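Local coordinates for pyridine nucleotide-disulfide oxidoreductase-like protein (Myceliophthora thermophila, PDB 5MQ6) that uses FAD and NADPH to insert one oxygen atom beside the carbonyl of ketones, especially polycyclic ones, giving esters or lactones, at residues Phe362-Val374 with Ile583-Gly595. Sequence-based numbering, arbitrary orientation.
Sequences FSAVIGSPRHGIV and IMKHAGWFASVTG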
# COMPACT_ATOMS: atom_id res chain seq x y z
N PHE A 362 15.70 2.25 8.19
CA PHE A 362 14.28 1.85 7.87
C PHE A 362 13.71 0.74 8.78
O PHE A 362 12.48 0.63 9.00
CB PHE A 362 14.08 1.52 6.40
CG PHE A 362 12.67 1.71 5.90
CD1 PHE A 362 12.14 3.00 5.74
CD2 PHE A 362 11.88 0.60 5.53
CE1 PHE A 362 10.82 3.18 5.27
CE2 PHE A 362 10.58 0.77 5.10
CZ PHE A 362 10.06 2.07 4.94
N SER A 363 14.59 -0.04 9.33
CA SER A 363 14.25 -1.10 10.30
C SER A 363 13.49 -0.54 11.53
O SER A 363 12.77 -1.28 12.24
CB SER A 363 15.58 -1.72 10.76
OG SER A 363 16.36 -0.72 11.43
N ALA A 364 13.62 0.76 11.78
CA ALA A 364 12.86 1.42 12.83
C ALA A 364 11.39 1.10 12.68
O ALA A 364 10.69 1.01 13.63
CB ALA A 364 13.05 2.96 12.78
N VAL A 365 10.91 1.04 11.46
CA VAL A 365 9.49 0.83 11.25
C VAL A 365 9.14 -0.55 10.80
O VAL A 365 7.98 -0.87 10.84
CB VAL A 365 8.78 1.82 10.34
CG1 VAL A 365 8.59 3.15 11.08
CG2 VAL A 365 9.49 1.96 8.99
N ILE A 366 10.12 -1.31 10.31
CA ILE A 366 9.91 -2.68 9.82
C ILE A 366 10.22 -3.78 10.85
O ILE A 366 9.50 -4.78 10.91
CB ILE A 366 10.80 -2.88 8.56
CG1 ILE A 366 10.30 -2.00 7.46
CG2 ILE A 366 10.84 -4.30 8.16
CD1 ILE A 366 8.82 -2.03 7.30
N GLY A 367 11.22 -3.57 11.70
CA GLY A 367 11.69 -4.62 12.60
C GLY A 367 13.12 -4.95 12.22
O GLY A 367 13.57 -4.62 11.13
N SER A 368 13.82 -5.64 13.08
CA SER A 368 15.13 -6.19 12.80
C SER A 368 15.27 -7.44 13.58
O SER A 368 14.88 -7.44 14.70
CB SER A 368 16.23 -5.22 13.31
OG SER A 368 17.51 -5.72 13.02
N PRO A 369 15.86 -8.52 13.02
CA PRO A 369 16.10 -9.67 13.91
C PRO A 369 17.39 -9.59 14.70
O PRO A 369 17.82 -10.59 15.31
CB PRO A 369 16.25 -10.83 12.93
CG PRO A 369 16.84 -10.22 11.68
CD PRO A 369 16.26 -8.82 11.64
N ARG A 370 18.09 -8.47 14.66
CA ARG A 370 19.46 -8.50 15.11
C ARG A 370 19.65 -7.88 16.46
O ARG A 370 20.75 -7.94 16.97
CB ARG A 370 20.27 -7.73 14.12
CG ARG A 370 21.71 -8.07 14.13
CD ARG A 370 22.48 -6.84 13.82
NE ARG A 370 22.75 -6.72 12.42
CZ ARG A 370 23.16 -5.59 11.84
NH1 ARG A 370 23.25 -4.44 12.55
NH2 ARG A 370 23.44 -5.60 10.52
N HIS A 371 18.64 -7.21 17.00
CA HIS A 371 18.88 -6.41 18.16
C HIS A 371 18.03 -6.81 19.33
O HIS A 371 17.93 -6.02 20.23
CB HIS A 371 18.65 -4.91 17.86
CG HIS A 371 19.51 -4.39 16.78
ND1 HIS A 371 20.79 -3.95 16.99
CD2 HIS A 371 19.29 -4.29 15.45
CE1 HIS A 371 21.32 -3.56 15.84
NE2 HIS A 371 20.43 -3.78 14.89
N GLY A 372 17.44 -7.98 19.36
CA GLY A 372 16.56 -8.39 20.49
C GLY A 372 15.20 -7.69 20.45
O GLY A 372 14.82 -7.15 19.43
N ILE A 373 14.50 -7.71 21.58
CA ILE A 373 13.22 -7.11 21.77
C ILE A 373 13.40 -5.97 22.72
O ILE A 373 14.16 -6.07 23.67
CB ILE A 373 12.24 -8.17 22.34
CG1 ILE A 373 11.84 -9.11 21.18
CG2 ILE A 373 11.02 -7.50 22.97
CD1 ILE A 373 11.45 -10.52 21.56
N VAL A 374 12.73 -4.87 22.47
CA VAL A 374 12.95 -3.71 23.26
C VAL A 374 12.15 -3.87 24.54
O VAL A 374 10.99 -4.09 24.46
CB VAL A 374 12.56 -2.44 22.51
CG1 VAL A 374 12.58 -1.22 23.42
CG2 VAL A 374 13.52 -2.24 21.34
N ILE A 583 2.04 -9.85 20.28
CA ILE A 583 2.22 -8.61 19.57
C ILE A 583 2.55 -7.47 20.61
O ILE A 583 3.47 -6.64 20.37
CB ILE A 583 0.99 -8.27 18.73
CG1 ILE A 583 0.80 -9.34 17.57
CG2 ILE A 583 1.02 -6.78 18.29
CD1 ILE A 583 1.93 -9.42 16.54
N MET A 584 1.85 -7.46 21.74
CA MET A 584 2.05 -6.45 22.80
C MET A 584 3.49 -6.45 23.28
O MET A 584 4.10 -5.39 23.47
CB MET A 584 1.18 -6.73 23.99
CG MET A 584 -0.28 -6.44 23.77
SD MET A 584 -1.19 -6.92 25.29
CE MET A 584 -2.83 -7.09 24.70
N LYS A 585 4.07 -7.66 23.38
CA LYS A 585 5.47 -7.81 23.78
C LYS A 585 6.47 -7.07 22.84
O LYS A 585 7.60 -6.74 23.22
CB LYS A 585 5.74 -9.28 23.85
CG LYS A 585 7.09 -9.66 24.34
CD LYS A 585 7.13 -11.13 24.63
CE LYS A 585 7.61 -11.90 23.48
NZ LYS A 585 7.39 -13.34 23.82
N HIS A 586 6.06 -6.87 21.58
CA HIS A 586 6.91 -6.24 20.58
C HIS A 586 6.73 -4.72 20.40
O HIS A 586 7.46 -4.12 19.58
CB HIS A 586 6.65 -6.93 19.23
CG HIS A 586 7.18 -8.31 19.16
ND1 HIS A 586 8.39 -8.61 18.62
CD2 HIS A 586 6.67 -9.49 19.60
CE1 HIS A 586 8.60 -9.91 18.68
NE2 HIS A 586 7.59 -10.47 19.32
N ALA A 587 5.81 -4.10 21.17
CA ALA A 587 5.34 -2.74 20.97
C ALA A 587 6.43 -1.68 21.21
O ALA A 587 6.47 -0.65 20.55
CB ALA A 587 4.09 -2.47 21.82
N GLY A 588 7.33 -1.97 22.12
CA GLY A 588 8.46 -1.07 22.42
C GLY A 588 9.31 -0.75 21.20
O GLY A 588 9.74 0.38 21.06
N TRP A 589 9.46 -1.69 20.28
CA TRP A 589 10.14 -1.38 19.01
C TRP A 589 9.55 -0.13 18.35
O TRP A 589 10.28 0.73 17.87
CB TRP A 589 10.11 -2.57 18.03
CG TRP A 589 11.05 -2.36 16.94
CD1 TRP A 589 10.82 -1.67 15.79
CD2 TRP A 589 12.40 -2.79 16.88
NE1 TRP A 589 11.97 -1.65 15.01
CE2 TRP A 589 12.95 -2.32 15.66
CE3 TRP A 589 13.22 -3.54 17.75
CZ2 TRP A 589 14.28 -2.55 15.28
CZ3 TRP A 589 14.52 -3.78 17.39
CH2 TRP A 589 15.06 -3.26 16.16
N PHE A 590 8.23 -0.01 18.40
CA PHE A 590 7.55 1.03 17.63
C PHE A 590 7.38 2.39 18.29
O PHE A 590 6.82 3.33 17.71
CB PHE A 590 6.30 0.46 16.98
CG PHE A 590 6.59 -0.80 16.16
CD1 PHE A 590 7.06 -0.71 14.86
CD2 PHE A 590 6.46 -2.05 16.71
CE1 PHE A 590 7.41 -1.85 14.12
CE2 PHE A 590 6.75 -3.22 15.97
CZ PHE A 590 7.22 -3.12 14.64
N ALA A 591 8.00 2.54 19.46
CA ALA A 591 8.30 3.90 19.98
C ALA A 591 9.09 4.74 19.00
O ALA A 591 9.03 5.97 19.04
CB ALA A 591 9.08 3.80 21.27
N SER A 592 9.84 4.05 18.12
CA SER A 592 10.44 4.69 16.97
C SER A 592 9.54 5.67 16.24
O SER A 592 10.00 6.61 15.66
CB SER A 592 10.93 3.66 15.98
OG SER A 592 9.82 3.00 15.36
N VAL A 593 8.24 5.48 16.29
CA VAL A 593 7.34 6.28 15.51
C VAL A 593 6.91 7.58 16.26
O VAL A 593 6.42 8.49 15.65
CB VAL A 593 6.22 5.33 15.07
CG1 VAL A 593 4.84 5.89 15.18
CG2 VAL A 593 6.56 4.84 13.66
N THR A 594 7.18 7.66 17.55
CA THR A 594 6.85 8.84 18.35
C THR A 594 7.28 10.14 17.82
O THR A 594 6.50 11.07 17.82
CB THR A 594 7.57 8.75 19.67
OG1 THR A 594 7.18 7.51 20.26
CG2 THR A 594 7.20 9.90 20.59
N GLY A 595 8.52 10.21 17.39
CA GLY A 595 9.09 11.47 16.97
C GLY A 595 8.76 11.82 15.54
O GLY A 595 9.17 12.86 15.08
O HOH W 1 9.33 -4.56 22.36
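Ala364 and Ser592 bring the two backbones together at one end, with CA atoms 5.8 Å apart, and Val374 and Gly588 do so at the other, their CA atoms at 5.3 Å. Between these points residues 367-372 bow outward, and the indole of Trp589 fills the bend. The short helix 363-366 ends at Gly367, which has positive phi. With chi1 at -166°, Trp589 CG points away from its own N, and the ring reaches that helix end. There Trp589 NE1 donates to Ser363 O at 2.9 Å, near the indole plane. Ser363 O also accepts from Gly367 N, which arrives from the opposite face of the carbonyl plane. Ser592 OG donates to Ala364 O at 2.8 Å, from above the carbonyl plane and off its lone pairs. Gly367 CA sits over one face of the indole in an off-centre CH-pi contact, 4.2 Å from the five-membered ring centroid.

The contact thus joins the chain just after helix 573-585 to helix 363-366 and its following loop, outside the immediate NADPH and FAD pockets of this flavoprotein monooxygenase. The His384 ring, from helix 378-406, meets the Trp589 ring, and His384 NE2 is hydrogen-bonded to Trp589 O. Ser368 CB meets the far rim at Trp589 CH2. Ser368 OG accepts from Arg370 N in an ST turn and is also hydrogen-bonded to Thr341 O. Val374 CG2 packs on Trp589 CE3 at 3.8 Å. Val365 O lies at the edge of the Phe590 ring, 3.5 Å from Phe590 CE1. Val365 CG1 touches Val593 CG2, the two side chains crossing at about a right angle. One water donates to both Val374 O and Lys585 O. Ile373 CG2 rests 3.5 Å from Lys585 O.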